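Local coordinates for protein possible prolidase (Bifidobacterium longum NCC2705, PDB 2P9B) that probably hydrolyses carbon-nitrogen bonds as an amidohydrolase-family enzyme, perhaps acting as a prolidase, at residues E273-F278 against H334-M339; V129-T134 against S384-D389. All coordinates share one frame; numbering follows the deposited sequence.

Contact 1: E273-F278 against H334-M339; sequences ELIGMF and HEAGLM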
# COMPACT_ATOMS: atom_id res chain seq x y z
N GLU A 273 11.78 -18.88 -13.78
CA GLU A 273 11.17 -19.77 -12.80
C GLU A 273 10.34 -18.95 -11.82
O GLU A 273 9.19 -19.28 -11.55
CB GLU A 273 12.23 -20.56 -12.04
CG GLU A 273 11.66 -21.49 -10.98
CD GLU A 273 12.74 -22.14 -10.11
OE1 GLU A 273 13.52 -21.40 -9.48
OE2 GLU A 273 12.79 -23.38 -10.06
N LEU A 274 10.93 -17.89 -11.28
CA LEU A 274 10.24 -17.04 -10.32
C LEU A 274 9.05 -16.32 -10.93
O LEU A 274 8.00 -16.20 -10.31
CB LEU A 274 11.21 -16.03 -9.72
CG LEU A 274 12.34 -16.59 -8.85
CD1 LEU A 274 13.15 -15.43 -8.30
CD2 LEU A 274 11.78 -17.43 -7.71
N ILE A 275 9.21 -15.84 -12.16
CA ILE A 275 8.12 -15.15 -12.82
C ILE A 275 6.92 -16.09 -12.93
O ILE A 275 5.78 -15.70 -12.68
CB ILE A 275 8.54 -14.67 -14.22
CG1 ILE A 275 9.58 -13.55 -14.08
CG2 ILE A 275 7.33 -14.19 -15.01
CD1 ILE A 275 10.14 -13.05 -15.40
N GLY A 276 7.20 -17.34 -13.27
CA GLY A 276 6.13 -18.32 -13.39
C GLY A 276 5.44 -18.57 -12.06
O GLY A 276 4.23 -18.79 -12.02
N MSE A 277 6.22 -18.52 -10.97
CA MSE A 277 5.69 -18.74 -9.62
C MSE A 277 4.78 -17.59 -9.18
O MSE A 277 3.86 -17.79 -8.37
CB MSE A 277 6.83 -18.95 -8.63
CG MSE A 277 7.77 -20.10 -8.99
SE MSE A 277 9.08 -20.52 -7.60
CE MSE A 277 7.79 -21.22 -6.32
N PHE A 278 5.02 -16.39 -9.71
CA PHE A 278 4.18 -15.22 -9.40
C PHE A 278 2.85 -15.39 -10.16
O PHE A 278 1.77 -15.29 -9.58
CB PHE A 278 4.85 -13.93 -9.89
CG PHE A 278 5.73 -13.27 -8.86
CD1 PHE A 278 5.18 -12.54 -7.81
CD2 PHE A 278 7.12 -13.34 -8.96
CE1 PHE A 278 5.99 -11.90 -6.87
CE2 PHE A 278 7.94 -12.71 -8.03
CZ PHE A 278 7.38 -11.98 -6.98
N HIS A 334 7.28 -5.96 -14.48
CA HIS A 334 6.43 -5.12 -15.32
C HIS A 334 6.46 -5.65 -16.75
O HIS A 334 5.43 -5.75 -17.41
CB HIS A 334 6.93 -3.67 -15.29
CG HIS A 334 6.08 -2.72 -16.08
ND1 HIS A 334 4.76 -2.48 -15.78
CD2 HIS A 334 6.37 -1.94 -17.15
CE1 HIS A 334 4.27 -1.60 -16.63
NE2 HIS A 334 5.23 -1.25 -17.47
N GLU A 335 7.66 -5.99 -17.21
CA GLU A 335 7.86 -6.52 -18.56
C GLU A 335 7.08 -7.82 -18.76
O GLU A 335 6.54 -8.07 -19.84
CB GLU A 335 9.36 -6.75 -18.78
CG GLU A 335 9.74 -7.27 -20.15
CD GLU A 335 11.25 -7.26 -20.36
OE1 GLU A 335 11.98 -7.85 -19.53
OE2 GLU A 335 11.71 -6.66 -21.36
N ALA A 336 7.01 -8.63 -17.71
CA ALA A 336 6.31 -9.91 -17.76
C ALA A 336 4.81 -9.79 -17.49
O ALA A 336 4.09 -10.79 -17.51
CB ALA A 336 6.94 -10.89 -16.79
N GLY A 337 4.35 -8.57 -17.20
CA GLY A 337 2.93 -8.36 -16.94
C GLY A 337 2.40 -8.93 -15.64
O GLY A 337 1.24 -9.32 -15.56
N LEU A 338 3.24 -8.97 -14.61
CA LEU A 338 2.81 -9.50 -13.32
C LEU A 338 1.99 -8.47 -12.56
O LEU A 338 1.90 -7.30 -12.95
CB LEU A 338 4.02 -9.89 -12.47
CG LEU A 338 4.97 -10.96 -13.02
CD1 LEU A 338 6.12 -11.14 -12.05
CD2 LEU A 338 4.23 -12.28 -13.23
N MSE A 339 1.37 -8.91 -11.47
CA MSE A 339 0.58 -8.04 -10.62
C MSE A 339 1.57 -7.27 -9.75
O MSE A 339 2.28 -7.86 -8.94
CB MSE A 339 -0.37 -8.87 -9.74
CG MSE A 339 -1.57 -9.46 -10.50
SE MSE A 339 -2.81 -8.23 -11.20
CE MSE A 339 -3.75 -7.87 -9.59

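Contact 2: V129-T134 against S384-D389; sequences VTTIRT and SILGVD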
# COMPACT_ATOMS: atom_id res chain seq x y z
N VAL A 129 -4.80 8.73 0.72
CA VAL A 129 -4.78 7.26 0.77
C VAL A 129 -5.99 6.76 1.56
O VAL A 129 -6.06 6.93 2.77
CB VAL A 129 -3.49 6.77 1.44
CG1 VAL A 129 -3.41 5.26 1.36
CG2 VAL A 129 -2.29 7.40 0.77
N THR A 130 -6.93 6.12 0.86
CA THR A 130 -8.15 5.64 1.49
C THR A 130 -8.15 4.19 1.97
O THR A 130 -9.08 3.77 2.67
CB THR A 130 -9.35 5.89 0.57
OG1 THR A 130 -9.05 5.41 -0.75
CG2 THR A 130 -9.65 7.38 0.48
N THR A 131 -7.13 3.43 1.59
CA THR A 131 -7.01 2.05 2.03
C THR A 131 -5.53 1.81 2.26
O THR A 131 -4.70 2.23 1.46
CB THR A 131 -7.51 1.04 0.98
OG1 THR A 131 -8.89 1.28 0.69
CG2 THR A 131 -7.37 -0.39 1.50
N ILE A 132 -5.20 1.15 3.36
CA ILE A 132 -3.82 0.84 3.67
C ILE A 132 -3.73 -0.55 4.27
O ILE A 132 -4.72 -1.09 4.77
CB ILE A 132 -3.19 1.82 4.73
CG1 ILE A 132 -3.91 1.69 6.08
CG2 ILE A 132 -3.25 3.24 4.21
CD1 ILE A 132 -3.28 2.53 7.19
N ARG A 133 -2.55 -1.15 4.17
CA ARG A 133 -2.29 -2.44 4.78
C ARG A 133 -1.06 -2.21 5.62
O ARG A 133 -0.06 -1.70 5.12
CB ARG A 133 -1.98 -3.54 3.77
CG ARG A 133 -1.48 -4.82 4.46
CD ARG A 133 -1.21 -5.97 3.50
NE ARG A 133 -0.20 -5.62 2.51
CZ ARG A 133 0.42 -6.50 1.73
NH1 ARG A 133 0.15 -7.79 1.84
NH2 ARG A 133 1.31 -6.08 0.84
N THR A 134 -1.12 -2.54 6.91
CA THR A 134 0.07 -2.40 7.73
C THR A 134 0.78 -3.74 7.64
O THR A 134 0.14 -4.78 7.46
CB THR A 134 -0.26 -2.08 9.22
OG1 THR A 134 -1.03 -3.15 9.79
CG2 THR A 134 -1.02 -0.77 9.32
N SER A 384 -7.20 -5.10 -5.91
CA SER A 384 -7.29 -6.53 -6.17
C SER A 384 -6.29 -7.29 -5.31
O SER A 384 -6.61 -8.31 -4.71
CB SER A 384 -7.01 -6.83 -7.65
OG SER A 384 -8.02 -6.28 -8.48
N ILE A 385 -5.07 -6.77 -5.24
CA ILE A 385 -4.03 -7.42 -4.45
C ILE A 385 -4.44 -7.55 -2.99
O ILE A 385 -4.24 -8.60 -2.38
CB ILE A 385 -2.70 -6.64 -4.55
CG1 ILE A 385 -2.17 -6.72 -5.98
CG2 ILE A 385 -1.69 -7.20 -3.57
CD1 ILE A 385 -0.95 -5.87 -6.23
N LEU A 386 -5.04 -6.49 -2.43
CA LEU A 386 -5.46 -6.51 -1.03
C LEU A 386 -6.80 -7.20 -0.80
O LEU A 386 -7.27 -7.30 0.34
CB LEU A 386 -5.51 -5.09 -0.47
CG LEU A 386 -4.19 -4.32 -0.48
CD1 LEU A 386 -4.38 -2.98 0.22
CD2 LEU A 386 -3.12 -5.13 0.23
N GLY A 387 -7.41 -7.67 -1.88
CA GLY A 387 -8.69 -8.36 -1.78
C GLY A 387 -9.89 -7.49 -1.47
O GLY A 387 -10.89 -7.97 -0.92
N VAL A 388 -9.83 -6.21 -1.82
CA VAL A 388 -10.94 -5.31 -1.55
C VAL A 388 -11.50 -4.66 -2.83
O VAL A 388 -12.22 -3.67 -2.76
CB VAL A 388 -10.51 -4.19 -0.58
CG1 VAL A 388 -10.18 -4.79 0.79
CG2 VAL A 388 -9.30 -3.45 -1.13
N ASP A 389 -11.18 -5.25 -3.98
CA ASP A 389 -11.63 -4.71 -5.25
C ASP A 389 -13.14 -4.69 -5.43
O ASP A 389 -13.67 -3.94 -6.24
CB ASP A 389 -10.99 -5.48 -6.41
CG ASP A 389 -11.20 -6.97 -6.30
OD1 ASP A 389 -10.70 -7.58 -5.33
OD2 ASP A 389 -11.87 -7.54 -7.20

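Contact 1: E273-F278 against H334-M339
Leu338 pushes its forked end against helix 272-279, overlapping the base of Phe278 and the flank of Ile275. Both of its methyls reach the first side-chain carbon of the phenylalanine, with CD1 and CD2 each 3.8 Å from Phe278 CB. CD1 also leans obliquely on the ring at Phe278 CG, 3.9 Å away, while CD2 lies 3.8 Å from the carbonyl oxygen Ile275 O and 4.1 Å from Ile275 CG2. The leucine side chain crosses those of Phe278 and Ile275 at about a right angle. In Ile275, with CG1 beside the backbone N (chi1 -69°), the CG2 branch is anti to it, which brings that methyl to 3.8 Å from Ala336 CB. Ala336 and Leu338 flank Gly337, whose positive phi (70°) ends helix 313-335 in a Schellman motif, so the chain turns out of one helix and lays its apolar residues against another on the outer layer of the TIM-barrel-type fold. Replacing Leu338 with alanine would remove both methyls, would probably leave Phe278 CB without its cover on this side, and would probably deprive Ile275 of one of its two neighbours. Beyond the apolar patch, Arg279 hydrogen-bonds to Ala336 O, and the Phe278 side chain also touches Leu257 of helix 250-259 and Leu291 of strand 290-292.

Contact 2: V129-T134 against S384-D389
Leu386 divides its two methyls between alternate residues of strand 129-134. CD2 lies over one face of the Arg133 guanidinium, offset toward its rim, and comes within 3.7 Å of Arg133 NE; it also touches the aliphatic part of the same side chain, 3.9 Å from Arg133 CD. The other methyl, CD1, meets Thr131 CG2 at 4.2 Å as the two side chains run alongside in opposite senses. Val388 adds a looser contact, its CG2 4.5 Å from Thr131 CG2. Arg133 starts out with CG anti to the backbone N (chi1 170°) and bends at chi3 (59°), which turns the guanidinium across the leucine methyl. Further out, polar partners hold both strand side chains: Arg133 NE bonds to Ala76 O, NH1 to Thr263 and NH2 to Glu265 in a salt bridge, while Thr131 OG1 bonds to Arg158. On the other side of the interface, Gly387 closes helix 371-385 with a Schellman motif that places Leu386 and Val388 toward the strand, one of the parallel strands of the TIM-barrel-type fold. With one guanidinium face against a methyl and all three nitrogens bonded, the buried charge of Arg133 is probably balanced by Glu265, while the leucine supplies apolar packing that makes no demand on the N-H groups.

From the N terminus, strand 129-134 comes first and pairs with residues 384-389 in contact 2, closing a loop of 249 intervening residues. Within that span helix 272-279 meets the turn after helix 313-335 in contact 1, a shorter closure of 55 residues, so the two loops nest and do not cross. Contact 1 joins helix 272-279 to the turn that follows helix 313-335 in the outer part of the fold, whereas contact 2, centred about 21 Å from the centre of contact 1 and nearer the centre of the molecule, ties a strand to the end of helix 371-385. The two contacts touch where Met339 CE packs 3.9 Å from Ser384 CB.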